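Local coordinates for pentalenene synthase (Streptomyces chartreusis NRRL 3882, PDB 6Q4S), which probably cyclises (2E,6E)-farnesyl diphosphate to the bicyclic sesquiterpenol 7-epi-alpha-eudesmol, releasing diphosphate with magnesium as cofactor, at residues L27-V30 / R34-R37; D80-A85 / A116-L121; M66-N71 / A124-Y129. All blocks are in the same frame, centred on the assembly; numbering follows the deposited sequence.

Contact 1. Residues L27-V30 / R34-R37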
loop_
_atom_site.group_PDB
_atom_site.type_symbol
_atom_site.label_atom_id
_atom_site.label_comp_id
_atom_site.label_asym_id
_atom_site.label_seq_id
_atom_site.Cartn_x
_atom_site.Cartn_y
_atom_site.Cartn_z
ATOM N N LEU A 27 -5.640 -24.922 -15.015
ATOM C CA LEU A 27 -6.464 -25.938 -14.365
ATOM C C LEU A 27 -5.736 -26.991 -13.543
ATOM O O LEU A 27 -6.285 -27.468 -12.526
ATOM C CB LEU A 27 -7.426 -26.646 -15.329
ATOM C CG LEU A 27 -8.443 -25.729 -15.990
ATOM C CD1 LEU A 27 -9.133 -26.510 -17.130
ATOM C CD2 LEU A 27 -9.414 -25.210 -14.949
ATOM N N ARG A 28 -4.556 -27.386 -13.993
ATOM C CA ARG A 28 -3.704 -28.281 -13.194
ATOM C C ARG A 28 -3.157 -27.591 -11.946
ATOM O O ARG A 28 -3.090 -28.198 -10.872
ATOM C CB ARG A 28 -2.550 -28.756 -14.070
ATOM C CG ARG A 28 -3.034 -29.985 -14.884
ATOM C CD ARG A 28 -2.392 -30.029 -16.238
ATOM N NE ARG A 28 -0.995 -30.182 -16.028
ATOM C CZ ARG A 28 -0.056 -29.625 -16.754
ATOM N NH1 ARG A 28 -0.347 -28.857 -17.793
ATOM N NH2 ARG A 28 1.208 -29.859 -16.408
ATOM N N TRP A 29 -2.807 -26.321 -12.124
ATOM C CA TRP A 29 -2.325 -25.492 -11.005
ATOM C C TRP A 29 -3.351 -25.361 -9.877
ATOM O O TRP A 29 -2.986 -25.465 -8.707
ATOM C CB TRP A 29 -1.874 -24.168 -11.540
ATOM C CG TRP A 29 -1.290 -23.178 -10.501
ATOM C CD1 TRP A 29 0.041 -23.020 -10.168
ATOM C CD2 TRP A 29 -2.007 -22.170 -9.769
ATOM N NE1 TRP A 29 0.177 -21.989 -9.255
ATOM C CE2 TRP A 29 -1.050 -21.431 -9.017
ATOM C CE3 TRP A 29 -3.347 -21.809 -9.688
ATOM C CZ2 TRP A 29 -1.416 -20.377 -8.154
ATOM C CZ3 TRP A 29 -3.725 -20.749 -8.805
ATOM C CH2 TRP A 29 -2.754 -20.061 -8.055
ATOM N N VAL A 30 -4.627 -25.135 -10.182
ATOM C CA VAL A 30 -5.596 -25.003 -9.089
ATOM C C VAL A 30 -5.635 -26.255 -8.210
ATOM O O VAL A 30 -5.823 -26.178 -6.970
ATOM C CB VAL A 30 -7.039 -24.520 -9.458
ATOM C CG1 VAL A 30 -6.987 -23.221 -10.237
ATOM C CG2 VAL A 30 -7.839 -25.540 -10.196
ATOM N N ARG A 34 -4.024 -26.753 -4.260
ATOM C CA ARG A 34 -5.040 -27.192 -3.325
ATOM C C ARG A 34 -6.139 -26.153 -3.119
ATOM O O ARG A 34 -6.821 -26.178 -2.098
ATOM C CB ARG A 34 -4.429 -27.685 -1.999
ATOM C CG ARG A 34 -3.348 -28.732 -2.194
ATOM C CD ARG A 34 -2.365 -28.856 -1.039
ATOM N NE ARG A 34 -2.510 -30.129 -0.330
ATOM C CZ ARG A 34 -2.188 -31.354 -0.801
ATOM N NH1 ARG A 34 -1.692 -31.549 -2.030
ATOM N NH2 ARG A 34 -2.374 -32.418 -0.017
ATOM N N LEU A 35 -6.372 -25.335 -4.149
ATOM C CA LEU A 35 -7.454 -24.328 -4.154
ATOM C C LEU A 35 -8.810 -24.935 -4.369
ATOM O O LEU A 35 -9.801 -24.355 -3.966
ATOM C CB LEU A 35 -7.187 -23.257 -5.206
ATOM C CG LEU A 35 -5.883 -22.515 -4.910
ATOM C CD1 LEU A 35 -5.543 -21.578 -6.035
ATOM C CD2 LEU A 35 -6.023 -21.756 -3.579
ATOM N N VAL A 36 -8.869 -26.060 -5.076
ATOM C CA VAL A 36 -10.055 -26.873 -5.120
ATOM C C VAL A 36 -9.675 -28.217 -4.477
ATOM O O VAL A 36 -8.487 -28.682 -4.557
ATOM C CB VAL A 36 -10.616 -27.048 -6.542
ATOM C CG1 VAL A 36 -10.852 -25.718 -7.225
ATOM C CG2 VAL A 36 -9.710 -27.901 -7.390
ATOM N N ARG A 37 -10.690 -28.842 -3.886
ATOM C CA ARG A 37 -10.523 -30.055 -3.050
ATOM C C ARG A 37 -11.354 -31.293 -3.484
ATOM O O ARG A 37 -11.159 -32.359 -2.957
ATOM C CB ARG A 37 -10.878 -29.703 -1.589
ATOM C CG ARG A 37 -9.993 -28.607 -0.961
ATOM C CD ARG A 37 -10.388 -28.211 0.466
ATOM N NE ARG A 37 -11.765 -27.702 0.587
ATOM C CZ ARG A 37 -12.185 -26.452 0.311
ATOM N NH1 ARG A 37 -11.350 -25.497 -0.137
ATOM N NH2 ARG A 37 -13.474 -26.149 0.482
#
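Val30 and Leu35 meet at the C-terminal end of helix 19-32, where the chain turns off in a Schellman motif. The evidence is the pairing of two features: Arg34 has left helical geometry with a positive phi of 66°, and the amide of the residue after it reaches back into the last turn. Leu35 N donates to Val30 O over 3.0 Å with an N-H...O angle of 140°, a bent bond even though the donor lies close to the line of the carbonyl. The reversal brings the CA atoms of Val30 and Leu35 to 5.3 Å and sets apolar side chains of the following loop against the helix. The CB of Leu35 is directed toward 27-30, and its CD1 methyl comes within 3.4 Å of Trp29 CZ3 and 3.8 Å of Trp29 CH2. This is tight packing, made at the six-membered ring of the indole, which the leucine meets at a slant. A chi1 of -178° swings the indole to the carbonyl side of Trp29, and its six-membered ring reaches Leu35. In the next shell, the indole packs on Asn71 and Ser74 of helix 63-79 and its NE1 bonds Glu125 of helix 118-131, while Leu35 rests on Leu75, Leu78 and Pro118. The turn thus fits a corner where three helices come together, with most of its touching residues buried. The Val30-Val36 contact is made between the two CG2 methyls, 4.1 Å apart.

Contact 2. Residues D80-A85 / A116-L121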
loop_
_atom_site.group_PDB
_atom_site.type_symbol
_atom_site.label_atom_id
_atom_site.label_comp_id
_atom_site.label_asym_id
_atom_site.label_seq_id
_atom_site.Cartn_x
_atom_site.Cartn_y
_atom_site.Cartn_z
ATOM N N ASP A 80 -13.703 -16.414 -1.175
ATOM C CA ASP A 80 -14.889 -16.898 -0.290
ATOM C C ASP A 80 -14.991 -18.421 -0.038
ATOM O O ASP A 80 -15.164 -18.892 1.100
ATOM C CB ASP A 80 -16.283 -16.415 -0.750
ATOM C CG ASP A 80 -16.300 -15.924 -2.175
ATOM O OD1 ASP A 80 -16.081 -16.763 -3.095
ATOM O OD2 ASP A 80 -16.491 -14.687 -2.350
ATOM N N ASP A 81 -14.804 -19.176 -1.112
ATOM C CA ASP A 81 -14.995 -20.638 -1.105
ATOM C C ASP A 81 -13.857 -21.423 -0.393
ATOM O O ASP A 81 -13.905 -22.637 -0.315
ATOM C CB ASP A 81 -15.274 -21.151 -2.556
ATOM C CG ASP A 81 -16.424 -20.354 -3.272
ATOM O OD1 ASP A 81 -17.086 -19.516 -2.623
ATOM O OD2 ASP A 81 -16.657 -20.540 -4.479
ATOM N N GLN A 82 -12.863 -20.750 0.173
ATOM C CA GLN A 82 -11.805 -21.451 0.906
ATOM C C GLN A 82 -12.201 -21.822 2.344
ATOM O O GLN A 82 -11.495 -22.613 2.975
ATOM C CB GLN A 82 -10.524 -20.602 0.903
ATOM C CG GLN A 82 -9.955 -20.375 -0.494
ATOM C CD GLN A 82 -9.474 -21.686 -1.133
ATOM O OE1 GLN A 82 -8.495 -22.236 -0.702
ATOM N NE2 GLN A 82 -10.171 -22.168 -2.136
ATOM N N PHE A 83 -13.327 -21.255 2.821
ATOM C CA PHE A 83 -13.769 -21.253 4.243
ATOM C C PHE A 83 -15.114 -21.958 4.409
ATOM O O PHE A 83 -16.052 -21.683 3.629
ATOM C CB PHE A 83 -13.928 -19.798 4.762
ATOM C CG PHE A 83 -12.731 -18.950 4.488
ATOM C CD1 PHE A 83 -11.657 -18.971 5.334
ATOM C CD2 PHE A 83 -12.642 -18.210 3.318
ATOM C CE1 PHE A 83 -10.521 -18.231 5.052
ATOM C CE2 PHE A 83 -11.500 -17.502 3.019
ATOM C CZ PHE A 83 -10.436 -17.509 3.898
ATOM N N ASP A 84 -15.198 -22.838 5.421
ATOM C CA ASP A 84 -16.455 -23.496 5.837
ATOM C C ASP A 84 -17.520 -22.408 6.056
ATOM O O ASP A 84 -17.315 -21.493 6.869
ATOM C CB ASP A 84 -16.234 -24.313 7.126
ATOM C CG ASP A 84 -17.375 -25.285 7.424
ATOM O OD1 ASP A 84 -17.592 -26.207 6.607
ATOM O OD2 ASP A 84 -18.040 -25.141 8.479
ATOM N N ALA A 85 -18.619 -22.486 5.297
ATOM C CA ALA A 85 -19.606 -21.383 5.201
ATOM C C ALA A 85 -20.530 -21.288 6.426
ATOM O O ALA A 85 -21.173 -20.246 6.641
ATOM C CB ALA A 85 -20.424 -21.493 3.908
ATOM N N ALA A 116 -0.576 -19.426 6.900
ATOM C CA ALA A 116 -0.346 -20.399 5.796
ATOM C C ALA A 116 -1.611 -21.202 5.526
ATOM O O ALA A 116 -2.078 -21.966 6.368
ATOM C CB ALA A 116 0.787 -21.357 6.152
ATOM N N CYS A 117 -2.229 -20.961 4.390
ATOM C CA CYS A 117 -3.336 -21.783 3.957
ATOM C C CYS A 117 -3.191 -21.830 2.452
ATOM O O CYS A 117 -2.336 -21.135 1.916
ATOM C CB CYS A 117 -4.660 -21.237 4.488
ATOM S SG CYS A 117 -5.224 -19.660 3.837
ATOM N N PRO A 118 -3.975 -22.668 1.760
ATOM C CA PRO A 118 -3.730 -22.775 0.325
ATOM C C PRO A 118 -3.744 -21.420 -0.408
ATOM O O PRO A 118 -2.843 -21.142 -1.211
ATOM C CB PRO A 118 -4.896 -23.679 -0.149
ATOM C CG PRO A 118 -5.178 -24.537 1.035
ATOM C CD PRO A 118 -4.963 -23.655 2.234
ATOM N N ILE A 119 -4.741 -20.580 -0.151
ATOM C CA ILE A 119 -4.826 -19.286 -0.837
ATOM C C ILE A 119 -3.611 -18.360 -0.583
ATOM O O ILE A 119 -3.114 -17.723 -1.520
ATOM C CB ILE A 119 -6.135 -18.586 -0.552
ATOM C CG1 ILE A 119 -6.342 -17.447 -1.553
ATOM C CG2 ILE A 119 -6.176 -18.001 0.852
ATOM C CD1 ILE A 119 -7.809 -17.260 -1.820
ATOM N N THR A 120 -3.064 -18.353 0.647
ATOM C CA THR A 120 -1.993 -17.388 0.983
ATOM C C THR A 120 -0.695 -17.868 0.392
ATOM O O THR A 120 0.095 -17.082 -0.098
ATOM C CB THR A 120 -1.879 -17.104 2.488
ATOM O OG1 THR A 120 -1.585 -18.290 3.271
ATOM C CG2 THR A 120 -3.165 -16.494 2.981
ATOM N N LEU A 121 -0.502 -19.184 0.395
ATOM C CA LEU A 121 0.657 -19.766 -0.282
ATOM C C LEU A 121 0.614 -19.568 -1.773
ATOM O O LEU A 121 1.639 -19.263 -2.366
ATOM C CB LEU A 121 0.763 -21.269 0.055
ATOM C CG LEU A 121 1.033 -21.520 1.561
ATOM C CD1 LEU A 121 0.582 -22.942 1.926
ATOM C CD2 LEU A 121 2.489 -21.286 1.950
HETATM O O HOH W 1 -6.913 -21.312 1.342
#
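A CA separation of 7.5 Å between Gln82 and Ile119 is the nearest backbone approach of the two segments. Gln82 belongs to the aspartate-rich DDXXD motif, Asp80 to Asp84, in the segment that follows helix 63-79; Ile119 lies in the first turn of helix 118-131. In that turn Cys117 occupies the N-cap position, and its backbone N donates to Thr120 OG1 at 3.0 Å and 158°, a side-chain bond that closes the turn back onto the cap residue. Thr120 OG1 is also bonded to Val115 O, so the hydroxyl ties the turn to the preceding chain as well. Within the motif, a face of the Phe83 ring meets Gln82 CB, 3.8 Å above the ring plane and toward its rim. Across the contact Gln82 does the touching. Its CB is directed toward the helix and the chain bends at chi2 (-65°), which brings the amide round while leaving CG against Ile119 CD1 at 4.0 Å. The amide oxygen OE1 lies 3.9 Å from Pro118 CB, an oblique van der Waals contact. NE2 is held by Leu35 O of the loop after helix 19-32 and OE1 by a water, and together they restrict the rotation of the amide. Gln82 makes the side-chain contacts from this probable metal-binding segment, in which Asp80 and Asp84 are likely magnesium ligands, to the start of helix 118-131. The water completes the join: it donates to Gln82 OE1 at 2.7 Å and accepts from Ile119 N, a first-turn amide, at 2.7 Å.

Contact 3. Residues M66-N71 / A124-Y129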
loop_
_atom_site.group_PDB
_atom_site.type_symbol
_atom_site.label_atom_id
_atom_site.label_comp_id
_atom_site.label_asym_id
_atom_site.label_seq_id
_atom_site.Cartn_x
_atom_site.Cartn_y
_atom_site.Cartn_z
ATOM N N MET A 66 0.287 -15.367 -19.281
ATOM C CA MET A 66 -1.148 -15.635 -19.314
ATOM C C MET A 66 -1.497 -16.671 -18.275
ATOM O O MET A 66 -2.518 -16.550 -17.557
ATOM C CB MET A 66 -1.629 -16.064 -20.709
ATOM C CG MET A 66 -3.126 -16.291 -20.808
ATOM S SD MET A 66 -4.219 -14.926 -20.263
ATOM C CE MET A 66 -3.717 -13.745 -21.420
ATOM N N VAL A 67 -0.625 -17.666 -18.104
ATOM C CA VAL A 67 -0.833 -18.640 -17.039
ATOM C C VAL A 67 -0.868 -17.981 -15.589
ATOM O O VAL A 67 -1.753 -18.272 -14.832
ATOM C CB VAL A 67 0.228 -19.768 -17.019
ATOM C CG1 VAL A 67 -0.139 -20.757 -15.902
ATOM C CG2 VAL A 67 0.220 -20.531 -18.362
ATOM N N VAL A 68 0.101 -17.128 -15.310
ATOM C CA VAL A 68 0.222 -16.418 -14.030
ATOM C C VAL A 68 -1.047 -15.566 -13.839
ATOM O O VAL A 68 -1.640 -15.577 -12.764
ATOM C CB VAL A 68 1.477 -15.540 -14.062
ATOM C CG1 VAL A 68 1.530 -14.553 -12.866
ATOM C CG2 VAL A 68 2.710 -16.414 -14.048
ATOM N N LEU A 69 -1.489 -14.891 -14.900
ATOM C CA LEU A 69 -2.718 -14.080 -14.832
ATOM C C LEU A 69 -3.981 -14.876 -14.535
ATOM O O LEU A 69 -4.781 -14.465 -13.689
ATOM C CB LEU A 69 -2.850 -13.140 -16.010
ATOM C CG LEU A 69 -1.799 -12.046 -16.096
ATOM C CD1 LEU A 69 -1.634 -11.603 -17.536
ATOM C CD2 LEU A 69 -2.001 -10.833 -15.158
ATOM N N MET A 70 -4.158 -16.035 -15.157
ATOM C CA MET A 70 -5.260 -16.888 -14.845
ATOM C C MET A 70 -5.165 -17.398 -13.419
ATOM O O MET A 70 -6.178 -17.511 -12.712
ATOM C CB MET A 70 -5.361 -18.083 -15.770
ATOM C CG MET A 70 -5.557 -17.666 -17.242
ATOM S SD MET A 70 -5.640 -19.154 -18.271
ATOM C CE MET A 70 -6.183 -18.311 -19.770
ATOM N N ASN A 71 -3.949 -17.756 -12.996
ATOM C CA ASN A 71 -3.806 -18.250 -11.666
ATOM C C ASN A 71 -4.299 -17.124 -10.638
ATOM O O ASN A 71 -5.077 -17.389 -9.708
ATOM C CB ASN A 71 -2.344 -18.681 -11.403
ATOM C CG ASN A 71 -1.913 -19.889 -12.233
ATOM O OD1 ASN A 71 -2.735 -20.664 -12.743
ATOM N ND2 ASN A 71 -0.609 -20.123 -12.233
ATOM N N ALA A 124 1.408 -15.900 -2.321
ATOM C CA ALA A 124 2.834 -15.588 -2.215
ATOM C C ALA A 124 3.602 -15.975 -3.483
ATOM O O ALA A 124 4.549 -15.250 -3.915
ATOM C CB ALA A 124 3.460 -16.220 -1.002
ATOM N N GLU A 125 3.192 -17.084 -4.106
ATOM C CA GLU A 125 3.817 -17.527 -5.367
ATOM C C GLU A 125 3.529 -16.588 -6.505
ATOM O O GLU A 125 4.457 -16.145 -7.125
ATOM C CB GLU A 125 3.391 -18.966 -5.761
ATOM C CG GLU A 125 4.048 -19.409 -7.083
ATOM C CD GLU A 125 3.419 -20.668 -7.683
ATOM O OE1 GLU A 125 3.656 -21.729 -7.068
ATOM O OE2 GLU A 125 2.702 -20.562 -8.726
ATOM N N VAL A 126 2.251 -16.244 -6.698
ATOM C CA VAL A 126 1.810 -15.433 -7.809
ATOM C C VAL A 126 2.412 -14.077 -7.775
ATOM O O VAL A 126 2.789 -13.554 -8.828
ATOM C CB VAL A 126 0.267 -15.420 -7.953
ATOM C CG1 VAL A 126 -0.287 -14.325 -8.851
ATOM C CG2 VAL A 126 -0.220 -16.788 -8.380
ATOM N N TRP A 127 2.504 -13.487 -6.586
ATOM C CA TRP A 127 3.027 -12.123 -6.454
ATOM C C TRP A 127 4.492 -12.032 -6.873
ATOM O O TRP A 127 4.872 -11.116 -7.526
ATOM C CB TRP A 127 2.862 -11.572 -5.018
ATOM C CG TRP A 127 3.603 -10.291 -4.814
ATOM C CD1 TRP A 127 4.718 -10.109 -4.067
ATOM C CD2 TRP A 127 3.338 -9.041 -5.441
ATOM N NE1 TRP A 127 5.163 -8.819 -4.161
ATOM C CE2 TRP A 127 4.324 -8.132 -4.998
ATOM C CE3 TRP A 127 2.380 -8.599 -6.344
ATOM C CZ2 TRP A 127 4.356 -6.814 -5.398
ATOM C CZ3 TRP A 127 2.442 -7.294 -6.760
ATOM C CH2 TRP A 127 3.392 -6.405 -6.248
ATOM N N LYS A 128 5.277 -13.041 -6.577
ATOM C CA LYS A 128 6.640 -13.108 -7.035
ATOM C C LYS A 128 6.738 -13.002 -8.558
ATOM O O LYS A 128 7.561 -12.235 -9.078
ATOM C CB LYS A 128 7.247 -14.405 -6.525
ATOM C CG LYS A 128 8.701 -14.636 -6.980
ATOM C CD LYS A 128 9.266 -15.874 -6.295
ATOM C CE LYS A 128 8.434 -17.121 -6.643
ATOM N NZ LYS A 128 9.066 -18.349 -6.069
ATOM N N TYR A 129 5.854 -13.688 -9.288
ATOM C CA TYR A 129 5.837 -13.510 -10.771
ATOM C C TYR A 129 5.233 -12.221 -11.261
ATOM O O TYR A 129 5.714 -11.613 -12.217
ATOM C CB TYR A 129 5.090 -14.655 -11.413
ATOM C CG TYR A 129 5.809 -15.987 -11.237
ATOM C CD1 TYR A 129 7.101 -16.163 -11.715
ATOM C CD2 TYR A 129 5.201 -17.057 -10.576
ATOM C CE1 TYR A 129 7.765 -17.375 -11.564
ATOM C CE2 TYR A 129 5.854 -18.274 -10.437
ATOM C CZ TYR A 129 7.136 -18.414 -10.920
ATOM O OH TYR A 129 7.793 -19.596 -10.774
HETATM O O HOH W 2 1.723 -18.941 -10.888
#
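The two methyls of Val68 on helix 63-79 meet Tyr129 of helix 118-131, the two side chains crossing at about a right angle. CG1 of Val68 lies 3.8 Å from Tyr129 CB and CG2 lies 4.0 Å from the same atom, so the branched end of the valine straddles the base of the tyrosine; the phenol ring is met only at a slant. A chi1 of 169° carries the CG1 of Val68 opposite its own N and toward Val126, whose CG1 is 4.4 Å away. The other methyl of Val126, CG2, touches CB of Asn71, one turn on from Val68 along helix 63-79, at 4.2 Å. The pairing is plain helix-helix packing: the axes of the two short helical segments come within 10.0 Å at a signed crossing angle of -141°, closer to antiparallel than to parallel, and the small valines lie where the backbones are nearest, with CA atoms of Val68 and Val126 6.5 Å apart. Beside this apolar row a water spans the polar ends. It accepts from Asn71 ND2 at 2.9 Å and donates to Glu125 OE2, also at 2.9 Å. Asn71 OD1 is bonded to His26 ND1, so the amide is held at both its oxygen and its nitrogen, and with the Trp29 indole the Glu125 oxygen has two donors. In the all-helical fold, helix 63-79 is backed here by helix 19-32, through Ala22 and His26, and by helix 50-57, while Trp127 carries helix 118-131 onto helix 136-161.

Contact 1 is the piece that touches both others. Its centre lies about 12 Å from that of contact 2 and about 14 Å from that of contact 3, whereas the centres of contacts 2 and 3 are about 17 Å apart; both use helix 118-131, and the 80-85 segment follows helix 63-79 of contact 3. Leu35 O receives Gln82 NE2 at 2.9 Å, joining the turn after helix 19-32 to the DDXXD segment; Trp29 NE1 reaches Glu125 OE2 at 2.9 Å, and Trp29 CZ2 packs on Val126 CG2 at 3.8 Å. The likely magnesium ligands Asp80 and Asp84 belong to contact 2, and the side chain of Val36 is about 11 Å from that of Asp80. Contact 3 lies away from the metal and substrate sites.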